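Hemolysin BL lytic component L1 (Bacillus cereus, PDB 7NMQ) serves as lytic component L1 of the enterotoxin hemolysin BL, an alpha-helical pore-forming toxin, and probably acts together with its partner components at target-cell membranes. Local coordinates at residues A[34-39]-A[57-62]. Residues are numbered along the deposited sequence; the frame is centred on the assembly and turned at random. Where two conformers were deposited one is given.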
loop_
_atom_site.group_PDB
_atom_site.type_symbol
_atom_site.label_atom_id
_atom_site.label_comp_id
_atom_site.label_asym_id
_atom_site.label_seq_id
_atom_site.Cartn_x
_atom_site.Cartn_y
_atom_site.Cartn_z
ATOM N N GLN A 34 5.261 18.278 5.841
ATOM C CA GLN A 34 6.465 18.633 6.596
ATOM C C GLN A 34 7.157 19.785 5.878
ATOM O O GLN A 34 7.516 19.674 4.707
ATOM C CB GLN A 34 7.386 17.437 6.713
ATOM C CG GLN A 34 8.585 17.806 7.544
ATOM C CD GLN A 34 9.056 16.750 8.491
ATOM O OE1 GLN A 34 8.302 16.033 9.131
ATOM N NE2 GLN A 34 10.354 16.602 8.521
ATOM N N PRO A 35 7.358 20.943 6.533
ATOM C CA PRO A 35 7.999 22.060 5.844
ATOM C C PRO A 35 9.509 21.892 5.715
ATOM O O PRO A 35 10.084 21.019 6.357
ATOM C CB PRO A 35 7.686 23.246 6.738
ATOM C CG PRO A 35 7.616 22.642 8.088
ATOM C CD PRO A 35 6.924 21.302 7.892
ATOM N N ASN A 36 10.087 22.710 4.837
ATOM C CA ASN A 36 11.563 22.833 4.748
ATOM C C ASN A 36 12.121 23.067 6.146
ATOM O O ASN A 36 11.564 23.889 6.926
ATOM C CB ASN A 36 12.001 23.891 3.747
ATOM C CG ASN A 36 11.924 23.473 2.296
ATOM O OD1 ASN A 36 11.384 22.420 1.971
ATOM N ND2 ASN A 36 12.474 24.302 1.419
ATOM N N VAL A 37 13.210 22.414 6.468
ATOM C CA VAL A 37 13.758 22.515 7.848
ATOM C C VAL A 37 14.201 23.950 8.099
ATOM O O VAL A 37 14.899 24.559 7.284
ATOM C CB VAL A 37 14.894 21.514 8.077
ATOM C CG1 VAL A 37 16.125 21.764 7.220
ATOM C CG2 VAL A 37 15.315 21.464 9.527
ATOM N N ASN A 38 13.845 24.445 9.271
ATOM C CA ASN A 38 14.231 25.795 9.706
ATOM C C ASN A 38 15.509 25.723 10.545
ATOM O O ASN A 38 15.465 25.344 11.709
ATOM C CB ASN A 38 13.082 26.458 10.469
ATOM C CG ASN A 38 13.415 27.882 10.899
ATOM O OD1 ASN A 38 14.501 28.413 10.661
ATOM N ND2 ASN A 38 12.459 28.493 11.551
ATOM N N LEU A 39 16.615 26.130 9.946
ATOM C CA LEU A 39 17.882 26.373 10.689
ATOM C C LEU A 39 18.357 27.800 10.457
ATOM O O LEU A 39 19.577 28.056 10.480
ATOM C CB LEU A 39 18.916 25.342 10.260
ATOM C CG LEU A 39 18.681 23.991 10.926
ATOM C CD1 LEU A 39 19.486 22.924 10.230
ATOM C CD2 LEU A 39 18.998 24.035 12.424
ATOM N N LEU A 57 16.644 21.177 -1.078
ATOM C CA LEU A 57 16.374 20.610 -2.416
ATOM C C LEU A 57 15.865 19.168 -2.250
ATOM O O LEU A 57 14.943 18.772 -2.982
ATOM C CB LEU A 57 17.650 20.607 -3.259
ATOM C CG LEU A 57 18.180 21.985 -3.596
ATOM C CD1 LEU A 57 19.461 21.875 -4.426
ATOM C CD2 LEU A 57 17.172 22.843 -4.282
ATOM N N ASN A 58 16.433 18.408 -1.349
ATOM C CA ASN A 58 15.978 17.020 -1.115
ATOM C C ASN A 58 14.540 17.039 -0.623
ATOM O O ASN A 58 13.736 16.166 -1.029
ATOM C CB ASN A 58 16.796 16.294 -0.079
ATOM C CG ASN A 58 18.256 16.119 -0.446
ATOM O OD1 ASN A 58 18.683 16.101 -1.621
ATOM N ND2 ASN A 58 19.024 15.916 0.574
ATOM N N GLN A 59 14.160 17.991 0.219
ATOM C CA GLN A 59 12.802 18.016 0.806
ATOM C C GLN A 59 11.829 18.388 -0.302
ATOM O O GLN A 59 10.720 17.841 -0.347
ATOM C CB GLN A 59 12.702 18.975 2.004
ATOM C CG GLN A 59 13.519 18.512 3.181
ATOM C CD GLN A 59 13.359 19.380 4.402
ATOM O OE1 GLN A 59 13.928 20.464 4.500
ATOM N NE2 GLN A 59 12.538 18.927 5.300
ATOM N N GLU A 60 12.185 19.325 -1.172
ATOM C CA GLU A 60 11.290 19.686 -2.300
ATOM C C GLU A 60 11.095 18.451 -3.189
ATOM O O GLU A 60 9.965 18.203 -3.635
ATOM C CB GLU A 60 11.877 20.875 -3.061
ATOM C CG GLU A 60 11.810 22.166 -2.257
ATOM C CD GLU A 60 12.949 23.131 -2.472
ATOM O OE1 GLU A 60 13.579 23.126 -3.553
ATOM O OE2 GLU A 60 13.193 23.868 -1.524
ATOM N N LEU A 61 12.138 17.664 -3.432
ATOM C CA LEU A 61 11.947 16.464 -4.274
ATOM C C LEU A 61 11.140 15.405 -3.511
ATOM O O LEU A 61 10.346 14.704 -4.142
ATOM C CB LEU A 61 13.306 15.916 -4.684
ATOM C CG LEU A 61 13.251 14.774 -5.689
ATOM C CD1 LEU A 61 12.537 15.185 -6.963
ATOM C CD2 LEU A 61 14.673 14.363 -5.994
ATOM N N SER A 62 11.260 15.324 -2.193
ATOM C CA SER A 62 10.458 14.362 -1.413
ATOM C C SER A 62 8.985 14.695 -1.683
ATOM O O SER A 62 8.147 13.771 -1.757
ATOM C CB SER A 62 10.732 14.420 0.061
ATOM O OG SER A 62 12.094 14.181 0.366
HETATM O O HOH W 1 12.577 19.066 8.392
#
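Asn-36 and Gln-59 come nearest in the backbone, 6.3 Å from CA to CA, where the extended loop 34-39 passes helix segment 57-62. In this ClyA-like helical bundle the loop links helix 10-33 to helix 45-103 and is held against the second of these partly by side-chain amides. Gln-59 does most of the work: with CG beside its own backbone N (chi1 -67°) and the chain extended beyond, its amide spans the gap. There Gln-59 OE1 accepts the backbone N-H of Val-37 at 2.9 Å, in the carbonyl plane and on a lone pair. Glutamine suits this buried place because it is long enough to bring a carbonyl oxygen to the N-H of an irregular loop. Gln-59 NE2 lies 3.4 Å from Pro-35 O. A water bridges Gln-59 NE2 and Gln-34 NE2 through weak bonds. Proline has no N-H to satisfy and fits the extended course of the loop. Val-37 crosses the Gln-59 side chain, Val-37 CG1 lying 3.7 Å from Gln-59 OE1; it also touches Leu-52 and Ile-55 of helix 45-103 and Ala-279 of helix 275-325, a setting for a compact apolar residue. Where Asn-36 and Glu-60 are partly exposed, one of the two Glu-60 conformers lets OE2 accept from Asn-36 ND2 at 3.1 Å. Asn-36 slides past Gln-59 in the opposite direction. A short amide that both gives and accepts fits here: Asn-36 OD1, 3.7 Å from Gln-59 CB, takes a hydrogen bond from NH2 of Arg-63, one turn on from Gln-59 in helix 45-103.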